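Local coordinates for protein DNA polymerase sliding clamp 2 (Thermococcus kodakarensis, PDB 3LX2) that probably encircles DNA as a ring-shaped homotrimer, a moving platform that tethers the replicative polymerase and other proteins during high-speed replication, at residues E4-S9 with F58-V63; V49-P54 with G238-L243; E96-V101 with K112-D117; V132-L137 with P184-L189; E217-F222 with K231-D236. All blocks are in the same frame, centred on the assembly; numbering follows the deposited sequence.

Interaction 1 (E4-S9 with F58-V63). With SO4 (sulfate ion), chain E.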
# COMPACT_ATOMS: atom_id res chain seq x y z
N GLU A 4 12.86 32.74 -13.08
CA GLU A 4 11.64 32.36 -12.44
C GLU A 4 10.80 31.59 -13.47
O GLU A 4 10.35 32.16 -14.44
CB GLU A 4 10.86 33.58 -11.90
CG GLU A 4 9.55 33.14 -11.28
CD GLU A 4 8.96 34.11 -10.25
OE1 GLU A 4 9.68 34.49 -9.29
OE2 GLU A 4 7.74 34.43 -10.39
N ILE A 5 10.57 30.31 -13.20
CA ILE A 5 9.84 29.44 -14.08
C ILE A 5 8.71 28.80 -13.28
O ILE A 5 8.92 28.38 -12.13
CB ILE A 5 10.81 28.33 -14.60
CG1 ILE A 5 11.70 28.91 -15.69
CG2 ILE A 5 10.08 27.09 -15.10
CD1 ILE A 5 12.96 28.03 -16.02
N VAL A 6 7.54 28.70 -13.89
CA VAL A 6 6.39 28.18 -13.22
C VAL A 6 5.79 27.09 -14.09
O VAL A 6 5.46 27.35 -15.27
CB VAL A 6 5.30 29.25 -13.03
CG1 VAL A 6 4.16 28.65 -12.29
CG2 VAL A 6 5.83 30.51 -12.28
N PHE A 7 5.67 25.88 -13.53
CA PHE A 7 5.03 24.78 -14.23
C PHE A 7 3.73 24.43 -13.51
O PHE A 7 3.70 24.37 -12.30
CB PHE A 7 6.02 23.59 -14.35
CG PHE A 7 5.55 22.45 -15.26
CD1 PHE A 7 5.42 22.63 -16.64
CD2 PHE A 7 5.27 21.18 -14.74
CE1 PHE A 7 5.00 21.54 -17.51
CE2 PHE A 7 4.87 20.08 -15.57
CZ PHE A 7 4.74 20.26 -16.96
N ASP A 8 2.65 24.18 -14.21
CA ASP A 8 1.37 24.03 -13.49
C ASP A 8 1.09 22.64 -12.92
O ASP A 8 -0.02 22.39 -12.42
CB ASP A 8 0.20 24.49 -14.33
CG ASP A 8 0.04 23.67 -15.56
OD1 ASP A 8 0.67 22.60 -15.62
OD2 ASP A 8 -0.72 24.08 -16.45
N SER A 9 2.06 21.74 -12.98
CA SER A 9 1.87 20.44 -12.30
C SER A 9 3.16 19.88 -11.70
O SER A 9 3.96 19.21 -12.38
CB SER A 9 1.19 19.44 -13.24
OG SER A 9 0.97 18.21 -12.58
N PHE A 58 5.62 25.83 -19.95
CA PHE A 58 5.56 26.42 -18.62
C PHE A 58 4.51 27.55 -18.51
O PHE A 58 4.47 28.36 -19.41
CB PHE A 58 6.98 26.92 -18.25
CG PHE A 58 8.00 25.81 -18.19
CD1 PHE A 58 8.23 25.12 -17.00
CD2 PHE A 58 8.69 25.40 -19.34
CE1 PHE A 58 9.19 24.04 -16.95
CE2 PHE A 58 9.64 24.32 -19.30
CZ PHE A 58 9.87 23.64 -18.10
N SER A 59 3.69 27.62 -17.44
CA SER A 59 2.77 28.77 -17.28
C SER A 59 3.45 30.14 -17.33
O SER A 59 2.94 31.05 -17.96
CB SER A 59 1.99 28.72 -15.99
OG SER A 59 1.69 27.42 -15.62
N LYS A 60 4.55 30.30 -16.61
CA LYS A 60 5.37 31.52 -16.69
C LYS A 60 6.80 31.08 -16.91
O LYS A 60 7.29 30.17 -16.31
CB LYS A 60 5.29 32.40 -15.42
CG LYS A 60 3.88 32.84 -14.98
CD LYS A 60 3.52 34.26 -15.40
CE LYS A 60 2.07 34.37 -15.97
NZ LYS A 60 1.59 35.81 -16.37
N TYR A 61 7.47 31.70 -17.83
CA TYR A 61 8.80 31.30 -18.06
C TYR A 61 9.50 32.59 -18.19
O TYR A 61 9.06 33.42 -18.98
CB TYR A 61 8.88 30.56 -19.37
CG TYR A 61 10.23 29.91 -19.53
CD1 TYR A 61 10.44 28.63 -19.03
CD2 TYR A 61 11.30 30.57 -20.16
CE1 TYR A 61 11.67 28.01 -19.16
CE2 TYR A 61 12.52 29.96 -20.30
CZ TYR A 61 12.70 28.67 -19.79
OH TYR A 61 13.90 28.01 -19.88
N SER A 62 10.57 32.77 -17.43
CA SER A 62 11.36 33.97 -17.58
C SER A 62 12.77 33.82 -17.04
O SER A 62 12.97 33.59 -15.84
CB SER A 62 10.64 35.20 -16.97
OG SER A 62 11.56 36.03 -16.30
N VAL A 63 13.73 33.92 -17.98
CA VAL A 63 15.18 33.80 -17.70
C VAL A 63 15.97 35.02 -18.18
O VAL A 63 15.72 35.56 -19.27
CB VAL A 63 15.79 32.57 -18.43
CG1 VAL A 63 17.32 32.54 -18.23
CG2 VAL A 63 15.11 31.25 -17.99
S SO4 E . -2.03 17.00 -11.16
O1 SO4 E . -0.87 16.94 -11.99
O2 SO4 E . -1.68 17.24 -9.75
O3 SO4 E . -2.76 18.16 -11.71
O4 SO4 E . -2.82 15.75 -11.23
O HOH W 1 2.93 24.63 -16.75
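F7 turns the edge of its ring toward the face of F58, an offset edge-to-face pair with ring centroids 5.5 Å apart and planes at 60°. At the edge of the F58 ring, in its plane, lies the backbone oxygen of V6. I5 CG2 comes obliquely onto F58, while I5 CD1, at the other end of the side chain, reaches the Y61 ring at CE1 (3.4 Å); I5 and Y61 run side by side. The two branches part because CG1 stands beside the backbone N (chi1 -77°) and CG2 anti to it. The Y61 hydroxyl is bonded beyond the contact, to the carbonyl of N32. Along the backbone, E4 N donates to S62 O at 2.9 Å, nearly straight at 173°, and V6 N to K60 O at 2.8 Å. S59 and K60 both face V6, a classic beta bulge on the outer strand of its sheet. Past it, a water accepts from D8 N and is hydrogen-bonded to S59 OG; the D8 carboxylate itself pairs with R235. The chemistry is thus split: I5 packs between aromatic rings on one face, whereas V6 meets the aliphatic start of K60 on the other, beside charged tips, E4 pairing with R92.

Interaction 2 (V49-P54 with G238-L243)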
# COMPACT_ATOMS: atom_id res chain seq x y z
N VAL A 49 20.59 10.02 -21.27
CA VAL A 49 19.37 10.79 -21.33
C VAL A 49 19.56 12.11 -22.05
O VAL A 49 20.56 12.82 -21.84
CB VAL A 49 18.73 10.96 -19.94
CG1 VAL A 49 19.47 12.01 -19.15
CG2 VAL A 49 17.32 11.33 -20.11
N ASP A 50 18.61 12.39 -22.93
CA ASP A 50 18.52 13.65 -23.60
C ASP A 50 17.11 14.29 -23.43
O ASP A 50 16.08 13.78 -23.85
CB ASP A 50 18.94 13.50 -25.06
CG ASP A 50 19.09 14.84 -25.75
OD1 ASP A 50 19.32 15.85 -25.06
OD2 ASP A 50 18.97 14.90 -27.01
N LEU A 51 17.11 15.43 -22.78
CA LEU A 51 15.90 16.01 -22.25
C LEU A 51 15.77 17.43 -22.79
O LEU A 51 16.67 18.27 -22.63
CB LEU A 51 15.99 16.02 -20.72
CG LEU A 51 15.08 16.90 -19.90
CD1 LEU A 51 13.61 16.50 -20.13
CD2 LEU A 51 15.41 16.77 -18.40
N ASN A 52 14.63 17.70 -23.40
CA ASN A 52 14.35 19.06 -23.81
C ASN A 52 12.96 19.61 -23.44
O ASN A 52 11.94 19.13 -23.91
CB ASN A 52 14.67 19.24 -25.29
CG ASN A 52 14.26 20.59 -25.79
OD1 ASN A 52 14.97 21.59 -25.65
ND2 ASN A 52 13.07 20.64 -26.38
N LEU A 53 12.95 20.66 -22.64
CA LEU A 53 11.74 21.28 -22.13
C LEU A 53 11.61 22.75 -22.59
O LEU A 53 12.09 23.67 -21.92
CB LEU A 53 11.68 21.16 -20.59
CG LEU A 53 11.70 19.76 -19.96
CD1 LEU A 53 11.67 19.78 -18.40
CD2 LEU A 53 10.65 18.87 -20.50
N PRO A 54 10.95 22.98 -23.72
CA PRO A 54 10.84 24.34 -24.30
C PRO A 54 9.95 25.23 -23.43
O PRO A 54 8.99 24.75 -22.84
CB PRO A 54 10.16 24.10 -25.66
CG PRO A 54 10.29 22.64 -25.93
CD PRO A 54 10.30 21.96 -24.57
N GLY A 238 7.68 18.95 -25.28
CA GLY A 238 8.88 18.35 -24.65
C GLY A 238 9.32 17.04 -25.30
O GLY A 238 8.49 16.32 -25.84
N GLU A 239 10.60 16.73 -25.24
CA GLU A 239 11.13 15.41 -25.60
C GLU A 239 11.84 14.86 -24.41
O GLU A 239 12.45 15.59 -23.69
CB GLU A 239 12.19 15.56 -26.67
CG GLU A 239 11.70 15.78 -28.10
CD GLU A 239 12.84 15.62 -29.13
OE1 GLU A 239 14.03 15.43 -28.72
OE2 GLU A 239 12.51 15.67 -30.35
N VAL A 240 11.78 13.55 -24.22
CA VAL A 240 12.67 12.82 -23.30
C VAL A 240 13.10 11.52 -23.95
O VAL A 240 12.28 10.69 -24.32
CB VAL A 240 12.03 12.49 -21.93
CG1 VAL A 240 13.07 11.87 -21.02
CG2 VAL A 240 11.49 13.70 -21.30
N SER A 241 14.41 11.36 -24.03
CA SER A 241 15.08 10.36 -24.85
C SER A 241 16.10 9.66 -24.02
O SER A 241 16.93 10.30 -23.37
CB SER A 241 15.83 11.04 -25.97
OG SER A 241 14.93 11.75 -26.81
N PHE A 242 16.02 8.34 -24.03
CA PHE A 242 17.03 7.47 -23.48
C PHE A 242 17.67 6.59 -24.57
O PHE A 242 16.99 5.96 -25.41
CB PHE A 242 16.41 6.57 -22.41
CG PHE A 242 15.88 7.30 -21.19
CD1 PHE A 242 16.71 7.58 -20.12
CD2 PHE A 242 14.54 7.69 -21.10
CE1 PHE A 242 16.21 8.23 -18.95
CE2 PHE A 242 14.05 8.34 -19.95
CZ PHE A 242 14.90 8.62 -18.88
N LEU A 243 19.00 6.59 -24.59
CA LEU A 243 19.72 5.57 -25.35
C LEU A 243 20.23 4.52 -24.39
O LEU A 243 20.83 4.85 -23.35
CB LEU A 243 20.85 6.17 -26.17
CG LEU A 243 20.52 7.30 -27.13
CD1 LEU A 243 21.81 7.89 -27.66
CD2 LEU A 243 19.66 6.91 -28.28
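V49 lays its CG2 methyl over one face of the F242 ring, a CH-pi contact 3.9 Å from the centroid and 27° off the ring normal. In V49 the chi1 of 77° puts CG1 in the crowded position between the backbone N and the carbonyl carbon and swings CG2 toward the neighbouring strand; in F242 the ring carbon CG sits beside the backbone N (chi1 -65°), so that CE1 stands 3.5 Å from V49 CG2. Two residues further along, at the next non-hydrogen-bonded pair, L51 sends CD1 to V240 CG2 at 3.7 Å. This apolar row, V49 and L51 with V240 and F242, faces helix 10-21, where L16 touches V240 and T19 touches F242.

The other face carries D50, N52, E239 and S241. Here the D50 and S241 CB atoms are 4.1 Å apart, and the polar ends pair with other strands: N52 OD1 is bonded to Q37 and E239 OE2 forms a salt bridge with K231. Four backbone bonds hold the ladder, from D50 N to S241 O (2.7 Å) and back, and from N52 N to E239 O (3.0 Å) and back.

Strand 47-54 belongs to the N-terminal clamp domain and strand 238-244 to the C-terminal one, so this antiparallel ladder fuses two domains into one continuous sheet. Its chemistry implies a two-sided seam: hydrocarbon against helix 10-21, and a polar face where the like charges of D50 and E239 (D50 OD2 to E239 OE1 5.3 Å) are probably offset by K231 and, in a weak, long ion pair with D50, R39.

Interaction 3 (E96-V101 with K112-D117)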
# COMPACT_ATOMS: atom_id res chain seq x y z
N GLU A 96 22.07 34.42 -4.92
CA GLU A 96 22.88 33.38 -4.23
C GLU A 96 22.99 32.05 -5.01
O GLU A 96 22.47 31.93 -6.15
CB GLU A 96 22.37 33.14 -2.80
CG GLU A 96 22.90 34.13 -1.74
CD GLU A 96 21.81 35.09 -1.21
OE1 GLU A 96 21.29 34.90 -0.07
OE2 GLU A 96 21.47 36.05 -1.95
N ASN A 97 23.64 31.05 -4.41
CA ASN A 97 23.72 29.74 -5.06
C ASN A 97 22.86 28.64 -4.45
O ASN A 97 23.36 27.55 -4.06
CB ASN A 97 25.17 29.29 -5.29
CG ASN A 97 25.87 30.20 -6.28
OD1 ASN A 97 26.09 29.84 -7.44
ND2 ASN A 97 26.18 31.41 -5.83
N PHE A 98 21.57 28.96 -4.41
CA PHE A 98 20.50 28.02 -4.05
C PHE A 98 19.44 27.97 -5.14
O PHE A 98 19.13 28.99 -5.76
CB PHE A 98 19.84 28.46 -2.74
CG PHE A 98 20.51 27.94 -1.52
CD1 PHE A 98 20.19 26.69 -1.02
CD2 PHE A 98 21.46 28.71 -0.85
CE1 PHE A 98 20.82 26.19 0.13
CE2 PHE A 98 22.09 28.24 0.30
CZ PHE A 98 21.77 26.98 0.79
N LEU A 99 18.90 26.79 -5.40
CA LEU A 99 17.65 26.76 -6.17
C LEU A 99 16.51 26.98 -5.18
O LEU A 99 16.39 26.27 -4.16
CB LEU A 99 17.49 25.43 -6.87
CG LEU A 99 16.18 25.02 -7.54
CD1 LEU A 99 15.92 25.78 -8.80
CD2 LEU A 99 16.27 23.52 -7.86
N GLU A 100 15.68 27.96 -5.45
CA GLU A 100 14.48 28.04 -4.67
C GLU A 100 13.32 27.24 -5.34
O GLU A 100 13.04 27.43 -6.56
CB GLU A 100 14.14 29.50 -4.33
CG GLU A 100 12.82 29.67 -3.62
CD GLU A 100 12.68 31.05 -2.97
OE1 GLU A 100 13.18 32.06 -3.58
OE2 GLU A 100 12.07 31.11 -1.86
N VAL A 101 12.66 26.37 -4.56
CA VAL A 101 11.59 25.50 -5.07
C VAL A 101 10.30 25.74 -4.31
O VAL A 101 10.22 25.62 -3.07
CB VAL A 101 11.93 23.99 -4.87
CG1 VAL A 101 10.84 23.06 -5.50
CG2 VAL A 101 13.31 23.67 -5.40
N LYS A 112 14.69 25.83 -0.19
CA LYS A 112 15.95 26.22 -0.83
C LYS A 112 16.98 25.08 -0.80
O LYS A 112 17.29 24.52 0.28
CB LYS A 112 16.51 27.48 -0.22
CG LYS A 112 15.91 28.68 -0.87
CD LYS A 112 16.63 29.97 -0.51
CE LYS A 112 16.16 30.44 0.84
NZ LYS A 112 16.35 31.91 0.96
N LEU A 113 17.48 24.75 -2.00
CA LEU A 113 18.42 23.63 -2.12
C LEU A 113 19.77 24.09 -2.61
O LEU A 113 19.83 24.89 -3.55
CB LEU A 113 17.88 22.56 -3.07
CG LEU A 113 16.41 22.20 -3.07
CD1 LEU A 113 16.14 21.37 -4.34
CD2 LEU A 113 15.95 21.45 -1.79
N PRO A 114 20.85 23.57 -2.02
CA PRO A 114 22.21 24.05 -2.36
C PRO A 114 22.58 23.56 -3.73
O PRO A 114 22.35 22.41 -4.05
CB PRO A 114 23.08 23.39 -1.31
CG PRO A 114 22.37 22.06 -1.02
CD PRO A 114 20.88 22.37 -1.17
N LEU A 115 23.10 24.44 -4.55
CA LEU A 115 23.53 24.09 -5.88
C LEU A 115 24.92 23.52 -5.80
O LEU A 115 25.63 23.74 -4.82
CB LEU A 115 23.56 25.34 -6.73
CG LEU A 115 22.16 25.87 -6.98
CD1 LEU A 115 22.20 27.23 -7.63
CD2 LEU A 115 21.41 24.84 -7.83
N ILE A 116 25.31 22.79 -6.84
CA ILE A 116 26.67 22.27 -6.88
C ILE A 116 27.38 22.55 -8.19
O ILE A 116 26.77 23.07 -9.13
CB ILE A 116 26.77 20.76 -6.48
CG1 ILE A 116 26.22 19.87 -7.59
CG2 ILE A 116 26.15 20.51 -5.08
CD1 ILE A 116 25.89 18.49 -7.14
N ASP A 117 28.67 22.20 -8.22
CA ASP A 117 29.53 22.28 -9.41
C ASP A 117 28.82 21.85 -10.69
O ASP A 117 28.46 20.68 -10.83
CB ASP A 117 30.83 21.44 -9.20
CG ASP A 117 31.99 21.87 -10.15
OD1 ASP A 117 31.76 22.69 -11.07
OD2 ASP A 117 33.16 21.39 -9.98
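L99 and L113 run alongside each other in the same direction on one side of a beta hairpin, while V101 comes at L113 obliquely, its CG2 3.8 Å from L113 CD1. L115 points toward the opposite segment; with CG beside its own backbone N (chi1 -68°), it lies along one side of the N97-L99 backbone, CD1 near N97 C and CD2 near L99 CB. On the other side of the hairpin K112 runs beside E100, its CG 4.0 Å from E100 CB. The F98 ring lies toward P114 there, though its exact placement is doubtful. Backbone bonds fix this register: L99 N to L113 O (2.8 Å), L113 N to L99 O (2.9 Å) and L115 N to N97 O.

Strand 108-114 is the last of its sheet within the chain, and there K112 pairs antiparallel with a strand of the second subunit, its carbonyl taking a bond from S173 of that chain. The leucine and valine side meets F76 of helix 73-80. Chemically, the hairpin therefore has an oily back turned to its own domain, and a mixed front and an outer backbone edge that serve trimer closure.

Interaction 4 (V132-L137 with P184-L189)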
# COMPACT_ATOMS: atom_id res chain seq x y z
N VAL A 132 14.76 -0.52 -37.12
CA VAL A 132 13.35 -0.56 -36.72
C VAL A 132 12.90 0.76 -36.12
O VAL A 132 13.71 1.48 -35.54
CB VAL A 132 13.07 -1.69 -35.69
CG1 VAL A 132 11.61 -1.73 -35.29
CG2 VAL A 132 13.49 -3.03 -36.24
N LYS A 133 11.61 1.07 -36.22
CA LYS A 133 11.02 2.15 -35.46
C LYS A 133 9.58 1.81 -35.21
O LYS A 133 8.87 1.41 -36.14
CB LYS A 133 11.09 3.51 -36.16
CG LYS A 133 10.00 4.45 -35.62
CD LYS A 133 9.95 5.84 -36.24
CE LYS A 133 9.34 6.86 -35.24
NZ LYS A 133 8.88 8.13 -35.90
N ALA A 134 9.11 2.00 -33.97
CA ALA A 134 7.75 1.66 -33.64
C ALA A 134 7.19 2.69 -32.71
O ALA A 134 7.95 3.45 -32.15
CB ALA A 134 7.69 0.31 -33.03
N VAL A 135 5.87 2.75 -32.59
CA VAL A 135 5.23 3.54 -31.55
C VAL A 135 4.35 2.55 -30.83
O VAL A 135 3.56 1.83 -31.45
CB VAL A 135 4.31 4.70 -32.09
CG1 VAL A 135 3.91 5.63 -30.94
CG2 VAL A 135 5.00 5.51 -33.19
N VAL A 136 4.48 2.50 -29.51
CA VAL A 136 3.79 1.50 -28.75
C VAL A 136 3.24 2.23 -27.59
O VAL A 136 3.68 3.35 -27.33
CB VAL A 136 4.78 0.46 -28.18
CG1 VAL A 136 5.53 -0.21 -29.27
CG2 VAL A 136 5.76 1.17 -27.23
N LEU A 137 2.30 1.61 -26.90
CA LEU A 137 1.74 2.16 -25.67
C LEU A 137 2.59 1.75 -24.49
O LEU A 137 3.08 0.62 -24.44
CB LEU A 137 0.32 1.65 -25.47
CG LEU A 137 -0.90 2.17 -26.26
CD1 LEU A 137 -2.12 1.48 -25.76
CD2 LEU A 137 -1.07 3.70 -26.06
N PRO A 184 -3.96 -3.05 -29.83
CA PRO A 184 -4.05 -1.61 -29.44
C PRO A 184 -2.66 -1.00 -29.09
O PRO A 184 -2.28 0.08 -29.58
CB PRO A 184 -4.97 -1.60 -28.21
CG PRO A 184 -5.49 -3.04 -28.05
CD PRO A 184 -4.79 -3.94 -28.99
N GLY A 185 -1.89 -1.72 -28.27
CA GLY A 185 -0.55 -1.30 -27.85
C GLY A 185 0.44 -0.95 -28.96
O GLY A 185 1.43 -0.26 -28.70
N LEU A 186 0.20 -1.42 -30.19
CA LEU A 186 1.09 -1.03 -31.29
C LEU A 186 0.39 0.06 -32.11
O LEU A 186 -0.74 -0.13 -32.56
CB LEU A 186 1.45 -2.24 -32.14
CG LEU A 186 2.57 -2.10 -33.17
CD1 LEU A 186 3.94 -1.83 -32.57
CD2 LEU A 186 2.66 -3.35 -34.04
N LEU A 187 1.00 1.22 -32.27
CA LEU A 187 0.33 2.23 -33.08
C LEU A 187 0.95 2.29 -34.48
O LEU A 187 0.28 2.69 -35.44
CB LEU A 187 0.33 3.60 -32.45
CG LEU A 187 -0.31 3.85 -31.09
CD1 LEU A 187 -0.18 5.34 -30.77
CD2 LEU A 187 -1.78 3.45 -31.07
N ASP A 188 2.20 1.86 -34.60
CA ASP A 188 2.95 2.09 -35.82
C ASP A 188 4.20 1.25 -35.85
O ASP A 188 4.85 1.06 -34.82
CB ASP A 188 3.30 3.58 -35.93
CG ASP A 188 4.16 3.89 -37.15
OD1 ASP A 188 3.85 3.38 -38.25
OD2 ASP A 188 5.17 4.62 -37.00
N LEU A 189 4.57 0.76 -37.03
CA LEU A 189 5.71 -0.11 -37.13
C LEU A 189 6.39 -0.07 -38.49
O LEU A 189 5.82 -0.44 -39.51
CB LEU A 189 5.34 -1.55 -36.76
CG LEU A 189 6.43 -2.58 -36.99
CD1 LEU A 189 7.65 -2.26 -36.11
CD2 LEU A 189 5.84 -3.93 -36.69
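V135 CG1 stands anti to the backbone N (chi1 -169°), which brings CG2 round to D188 CB at 3.8 Å, while CG1, the other branch, meets L187 CD1 (4.1 Å). One valine can touch two successive residues because L187 and D188 both face it: this is a classic beta bulge, set in the antiparallel pairing of strands 132-137 and 186-191 at the end of the long sheet of the clamp. L186 and L189 share one conformation, CG anti to the backbone N and chi2 near 60°, and each thereby swings CD1 toward the first strand. L189 CD1 lies 4.0 Å from A134 CB and also reaches V132 CG1; L186 CD1 lies 4.0 Å from V136 CG1. These apolar tips gather on the face where L164 of a neighbouring sheet packs on V136 and L186.

On the opposite face D188 sits near K133 without touching it, the closest charged atoms, K133 NZ and D188 OD2, being 5.2 Å apart. Beyond the bulge the two segments stay joined by L137 N to G185 O (2.7 Å), L137 occupying the N-cap position of helix 138-151 and laying its side chain along G185. Next to that glycine, P184 packs on D106 of the third subunit. The bulge itself hangs on V135 O, which accepts from L187 N at 2.8 Å and, weakly, from D188 N at 3.4 Å.

Interaction 5 (E217-F222 with K231-D236)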
# COMPACT_ATOMS: atom_id res chain seq x y z
N GLU A 217 2.10 7.37 -25.29
CA GLU A 217 2.84 6.86 -26.42
C GLU A 217 4.35 6.94 -26.16
O GLU A 217 4.86 7.92 -25.57
CB GLU A 217 2.48 7.64 -27.67
CG GLU A 217 1.01 7.43 -28.06
CD GLU A 217 0.54 8.25 -29.27
OE1 GLU A 217 1.34 8.53 -30.21
OE2 GLU A 217 -0.67 8.60 -29.26
N VAL A 218 5.03 5.86 -26.55
CA VAL A 218 6.45 5.75 -26.45
C VAL A 218 6.95 5.38 -27.82
O VAL A 218 6.47 4.44 -28.42
CB VAL A 218 6.89 4.58 -25.54
CG1 VAL A 218 8.45 4.42 -25.56
CG2 VAL A 218 6.29 4.70 -24.12
N ILE A 219 7.98 6.08 -28.25
CA ILE A 219 8.66 5.84 -29.51
C ILE A 219 9.89 4.96 -29.27
O ILE A 219 10.67 5.20 -28.37
CB ILE A 219 9.08 7.21 -30.13
CG1 ILE A 219 7.82 8.02 -30.49
CG2 ILE A 219 10.11 7.03 -31.28
CD1 ILE A 219 8.07 9.42 -31.12
N ILE A 220 10.06 3.95 -30.12
CA ILE A 220 11.14 2.98 -30.02
C ILE A 220 11.94 2.93 -31.30
O ILE A 220 11.35 3.01 -32.35
CB ILE A 220 10.58 1.59 -29.81
CG1 ILE A 220 9.91 1.48 -28.46
CG2 ILE A 220 11.69 0.54 -29.89
CD1 ILE A 220 9.01 0.26 -28.40
N ARG A 221 13.26 2.82 -31.22
CA ARG A 221 14.11 2.61 -32.42
C ARG A 221 15.23 1.66 -32.05
O ARG A 221 15.75 1.77 -30.93
CB ARG A 221 14.70 3.94 -32.93
CG ARG A 221 13.69 4.92 -33.52
CD ARG A 221 14.38 6.22 -34.02
NE ARG A 221 13.59 6.92 -35.06
CZ ARG A 221 12.91 8.06 -34.88
NH1 ARG A 221 12.90 8.69 -33.69
NH2 ARG A 221 12.25 8.59 -35.91
N PHE A 222 15.58 0.71 -32.93
CA PHE A 222 16.71 -0.24 -32.64
C PHE A 222 17.40 -0.91 -33.84
O PHE A 222 17.17 -0.53 -34.98
CB PHE A 222 16.37 -1.26 -31.54
CG PHE A 222 15.21 -2.14 -31.84
CD1 PHE A 222 13.91 -1.70 -31.65
CD2 PHE A 222 15.42 -3.44 -32.29
CE1 PHE A 222 12.81 -2.53 -31.93
CE2 PHE A 222 14.32 -4.29 -32.57
CZ PHE A 222 13.02 -3.83 -32.39
N LYS A 231 11.81 7.14 -26.44
CA LYS A 231 11.55 8.56 -26.44
C LYS A 231 10.10 8.82 -26.06
O LYS A 231 9.16 8.17 -26.57
CB LYS A 231 11.85 9.11 -27.83
CG LYS A 231 11.42 10.58 -28.10
CD LYS A 231 12.01 10.96 -29.46
CE LYS A 231 11.58 12.34 -29.90
NZ LYS A 231 12.53 12.87 -30.91
N TYR A 232 9.91 9.75 -25.12
CA TYR A 232 8.58 10.25 -24.86
C TYR A 232 8.39 11.74 -25.04
O TYR A 232 9.20 12.56 -24.58
CB TYR A 232 7.93 9.72 -23.56
CG TYR A 232 8.66 9.80 -22.21
CD1 TYR A 232 9.48 8.73 -21.74
CD2 TYR A 232 8.40 10.85 -21.30
CE1 TYR A 232 10.09 8.76 -20.45
CE2 TYR A 232 9.02 10.88 -19.98
CZ TYR A 232 9.86 9.83 -19.58
OH TYR A 232 10.44 9.84 -18.31
N MET A 233 7.33 12.07 -25.77
CA MET A 233 6.92 13.45 -26.01
C MET A 233 6.25 13.94 -24.76
O MET A 233 5.48 13.20 -24.17
CB MET A 233 5.96 13.52 -27.18
CG MET A 233 6.60 13.13 -28.48
SD MET A 233 8.25 13.83 -28.62
CE MET A 233 8.46 13.76 -30.42
N VAL A 234 6.60 15.13 -24.27
CA VAL A 234 5.93 15.64 -23.03
C VAL A 234 5.04 16.82 -23.37
O VAL A 234 5.48 17.81 -23.91
CB VAL A 234 6.89 15.81 -21.80
CG1 VAL A 234 8.35 15.73 -22.21
CG2 VAL A 234 6.59 17.07 -20.97
N ARG A 235 3.74 16.62 -23.15
CA ARG A 235 2.69 17.53 -23.62
C ARG A 235 2.90 18.04 -25.03
O ARG A 235 2.75 19.25 -25.28
CB ARG A 235 2.54 18.74 -22.70
CG ARG A 235 1.96 18.44 -21.32
CD ARG A 235 1.96 19.72 -20.54
NE ARG A 235 1.64 19.53 -19.14
CZ ARG A 235 1.45 20.54 -18.29
NH1 ARG A 235 1.58 21.79 -18.72
NH2 ARG A 235 1.15 20.28 -17.03
N ASP A 236 3.24 17.15 -25.95
CA ASP A 236 3.33 17.53 -27.37
C ASP A 236 4.15 18.80 -27.51
O ASP A 236 3.61 19.87 -27.87
CB ASP A 236 1.93 17.74 -27.98
CG ASP A 236 1.57 16.69 -29.07
OD1 ASP A 236 1.59 15.46 -28.76
OD2 ASP A 236 1.24 17.10 -30.22
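I219 starts its contact at CB, which lies 3.7 Å from the carbonyl oxygen of K231 and 4.1 Å from K231 CB. CG1, set beside the backbone N (chi1 -65°), continues past the same oxygen at 4.1 Å. The chain then runs straight on through chi2, and the tip, CD1, ends at the terminal methyl of M233, CE, at a loose 4.4 Å. Alongside this side chain a reciprocal pair of backbone bonds clamps the strands: I219 N gives to K231 O at 2.9 Å, almost straight at 173°, and K231 N gives to I219 O at 3.0 Å.

The two strands, 217-222 and 228-234, form a beta hairpin of the C-terminal clamp domain, and their short segments here diverge, with strand directions at 146°. Hence the side chains meet round a single bridge, I219 with K231, and the contact thins toward M233. K231 leaves its CB beside I219 and stretches away, fully extended, to a salt bridge with E239 on the next strand. One residue before the bridge, V218 faces the other way, its CG1 3.9 Å from K231 O, and Y232 likewise turns from the hairpin partner to pack on V240 and F242.

How the interactions relate
Interactions 2, 4 and 5 are rungs of one long antiparallel sheet, whereas 1 and 3 belong to a second sheet, of the N-terminal domain. All five are partly buried, but only central interaction 2, which joins the two domains, has no exposed touching residue. Interaction 5 abuts it, about 9 Å away between centres, through the K231-E239 salt bridge, and interaction 4 continues the sheet outward from V218 and I220. Ring contacts occur in interaction 2 as well as in interaction 1, whereas interaction 4 is aliphatic. Interactions 3 and 4, about 41 Å apart between centres, each touch a different neighbouring subunit. R235, in 231-236, ties interaction 5 to D8 of interaction 1 across the domains.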